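Local coordinates for protein 3-hydroxyacyl-CoA dehydrogenase (Burkholderia thailandensis, PDB 4XGN) that probably catalyses the NAD-dependent oxidation of 3-hydroxyacyl-CoA to 3-ketoacyl-CoA as a member of the short-chain dehydrogenase family, at residues V129-M134 and G146-T151. Sequence-based numbering, arbitrary orientation.
Sequences VAAAAM and GVIVST. With NAD (nicotinamide-adenine-dinucleotide), chain I.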
loop_
_atom_site.group_PDB
_atom_site.type_symbol
_atom_site.label_atom_id
_atom_site.label_comp_id
_atom_site.label_asym_id
_atom_site.label_seq_id
_atom_site.Cartn_x
_atom_site.Cartn_y
_atom_site.Cartn_z
ATOM N N VAL A 129 -11.571 13.919 -21.410
ATOM C CA VAL A 129 -12.115 14.125 -22.726
ATOM C C VAL A 129 -12.561 12.793 -23.348
ATOM O O VAL A 129 -13.688 12.672 -23.922
ATOM C CB VAL A 129 -11.129 14.910 -23.630
ATOM C CG1 VAL A 129 -11.726 15.103 -25.021
ATOM C CG2 VAL A 129 -10.811 16.289 -23.036
ATOM N N ALA A 130 -11.683 11.788 -23.267
ATOM C CA ALA A 130 -12.048 10.448 -23.710
ATOM C C ALA A 130 -13.241 9.851 -22.947
ATOM O O ALA A 130 -14.101 9.221 -23.559
ATOM C CB ALA A 130 -10.859 9.512 -23.654
ATOM N N ALA A 131 -13.308 10.071 -21.631
ATOM C CA ALA A 131 -14.416 9.570 -20.838
ATOM C C ALA A 131 -15.746 10.210 -21.240
ATOM O O ALA A 131 -16.770 9.536 -21.300
ATOM C CB ALA A 131 -14.136 9.796 -19.349
ATOM N N ALA A 132 -15.721 11.506 -21.501
ATOM C CA ALA A 132 -16.935 12.189 -21.916
ATOM C C ALA A 132 -17.434 11.560 -23.241
ATOM O O ALA A 132 -18.634 11.368 -23.412
ATOM C CB ALA A 132 -16.683 13.653 -22.097
ATOM N N ALA A 133 -16.513 11.216 -24.137
ATOM C CA ALA A 133 -16.900 10.609 -25.419
ATOM C C ALA A 133 -17.389 9.179 -25.236
ATOM O O ALA A 133 -18.383 8.758 -25.866
ATOM C CB ALA A 133 -15.746 10.670 -26.415
ATOM N N MET A 134 -16.704 8.403 -24.397
ATOM C CA MET A 134 -17.145 7.021 -24.134
ATOM C C MET A 134 -18.492 6.966 -23.437
ATOM O O MET A 134 -19.266 6.068 -23.699
ATOM C CB MET A 134 -16.140 6.258 -23.307
ATOM C CG MET A 134 -14.787 5.986 -23.932
ATOM S SD MET A 134 -13.672 5.465 -22.555
ATOM C CE MET A 134 -12.293 4.960 -23.584
ATOM N N GLY A 146 -16.569 1.691 -22.160
ATOM C CA GLY A 146 -15.165 1.729 -22.496
ATOM C C GLY A 146 -14.285 1.492 -21.288
ATOM O O GLY A 146 -14.792 1.252 -20.220
ATOM N N VAL A 147 -12.975 1.485 -21.502
ATOM C CA VAL A 147 -12.016 1.171 -20.482
ATOM C C VAL A 147 -10.848 2.095 -20.678
ATOM O O VAL A 147 -10.470 2.386 -21.816
ATOM C CB VAL A 147 -11.522 -0.269 -20.641
ATOM C CG1 VAL A 147 -10.430 -0.608 -19.621
ATOM C CG2 VAL A 147 -12.698 -1.226 -20.549
ATOM N N ILE A 148 -10.319 2.611 -19.575
ATOM C CA ILE A 148 -9.219 3.565 -19.586
ATOM C C ILE A 148 -8.056 2.916 -18.858
ATOM O O ILE A 148 -8.235 2.466 -17.734
ATOM C CB ILE A 148 -9.636 4.865 -18.881
ATOM C CG1 ILE A 148 -10.672 5.544 -19.741
ATOM C CG2 ILE A 148 -8.420 5.760 -18.576
ATOM C CD1 ILE A 148 -11.374 6.762 -19.234
ATOM N N VAL A 149 -6.893 2.903 -19.486
ATOM C CA VAL A 149 -5.672 2.373 -18.892
ATOM C C VAL A 149 -4.611 3.470 -18.882
ATOM O O VAL A 149 -4.341 4.082 -19.898
ATOM C CB VAL A 149 -5.127 1.184 -19.677
ATOM C CG1 VAL A 149 -3.869 0.635 -19.018
ATOM C CG2 VAL A 149 -6.180 0.071 -19.759
ATOM N N SER A 150 -4.043 3.747 -17.720
ATOM C CA SER A 150 -2.955 4.722 -17.595
ATOM C C SER A 150 -1.677 4.055 -17.127
ATOM O O SER A 150 -1.691 2.922 -16.616
ATOM C CB SER A 150 -3.361 5.825 -16.679
ATOM O OG SER A 150 -4.532 6.492 -17.119
ATOM N N THR A 151 -0.560 4.757 -17.360
ATOM C CA THR A 151 0.747 4.224 -17.028
ATOM C C THR A 151 1.335 5.036 -15.898
ATOM O O THR A 151 1.610 6.236 -16.036
ATOM C CB THR A 151 1.704 4.227 -18.237
ATOM O OG1 THR A 151 1.040 3.677 -19.406
ATOM C CG2 THR A 151 2.951 3.439 -17.904
HETATM P PA NAD I . 9.103 6.575 -24.903
HETATM O O1A NAD I . 9.948 7.778 -24.682
HETATM O O2A NAD I . 9.620 5.525 -25.837
HETATM O O5B NAD I . 7.627 6.988 -25.373
HETATM C C5B NAD I . 6.957 8.091 -24.802
HETATM C C4B NAD I . 6.132 8.792 -25.895
HETATM O O4B NAD I . 5.573 9.809 -25.235
HETATM C C3B NAD I . 7.040 9.424 -26.982
HETATM O O3B NAD I . 6.780 8.980 -28.273
HETATM C C2B NAD I . 6.767 10.913 -26.702
HETATM O O2B NAD I . 7.039 11.725 -27.902
HETATM C C1B NAD I . 5.539 10.981 -26.197
HETATM N N9A NAD I . 5.315 12.161 -25.421
HETATM C C8A NAD I . 6.134 12.781 -24.514
HETATM N N7A NAD I . 5.538 13.932 -24.062
HETATM C C5A NAD I . 4.366 13.966 -24.681
HETATM C C6A NAD I . 3.344 14.876 -24.603
HETATM N N6A NAD I . 3.286 16.095 -23.864
HETATM N N1A NAD I . 2.240 14.676 -25.339
HETATM C C2A NAD I . 2.116 13.590 -26.162
HETATM N N3A NAD I . 3.121 12.669 -26.231
HETATM C C4A NAD I . 4.231 12.904 -25.498
HETATM O O3 NAD I . 9.027 5.987 -23.410
HETATM P PN NAD I . 8.123 4.715 -22.940
HETATM O O1N NAD I . 9.060 3.815 -22.207
HETATM O O2N NAD I . 7.327 4.036 -24.044
HETATM O O5D NAD I . 7.111 5.394 -21.873
HETATM C C5D NAD I . 5.711 5.120 -21.867
HETATM C C4D NAD I . 5.098 5.320 -20.534
HETATM O O4D NAD I . 5.622 4.342 -19.736
HETATM C C3D NAD I . 5.497 6.671 -19.890
HETATM O O3D NAD I . 4.473 7.204 -19.169
HETATM C C2D NAD I . 6.667 6.195 -18.984
HETATM O O2D NAD I . 6.949 7.198 -17.903
HETATM C C1D NAD I . 6.239 5.048 -18.498
HETATM N N1N NAD I . 7.208 4.097 -17.966
HETATM C C2N NAD I . 8.290 3.638 -18.681
HETATM C C3N NAD I . 9.195 2.731 -18.145
HETATM C C7N NAD I . 10.412 2.247 -18.875
HETATM O O7N NAD I . 11.267 1.653 -18.261
HETATM N N7N NAD I . 10.541 2.444 -20.275
HETATM C C4N NAD I . 8.965 2.262 -16.834
HETATM C C5N NAD I . 7.867 2.689 -16.133
HETATM C C6N NAD I . 6.990 3.593 -16.692
#
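On the last turns of helix 109-135, Met134 packs on Gly146, Val147 and Ile148 at the start of strand 146-151, and Ala131 on Ile148. The segment axes run nearly antiparallel, at 168°, and approach to 9.2 Å. The backbones are nearest at the end of the helix, where the CA atoms of Met134 and Gly146 are 5.9 Å apart; between Ala131 CA and Ile148 CA the distance is 8.0 Å. Met134 reaches along the strand with its chain extended beyond CG (chi3 171°). Its SD passes over Gly146 CA at 4.0 Å, where no side chain intervenes, and its chain crosses that of Ile148 at a slant, SD against CG1. The terminal CE makes a van der Waals contact with Val147 O at 3.6 Å; no hydrogen bond joins the segments. In this Rossmann fold the helix is the connection of a beta-alpha-beta crossover from strand 85-90 to its parallel neighbour 146-151, packing on one sheet face beside helix 69-82. Ile148 rises toward the helix, its CG1 beside the backbone N (chi1 -69°), and its CD1 touches Ala131 CB at 4.1 Å. Val147 points to the opposite face, against Ile238 and Phe239. At the far end Thr151 enters the cofactor pocket, its CG2 3.4 Å from NAD O4D.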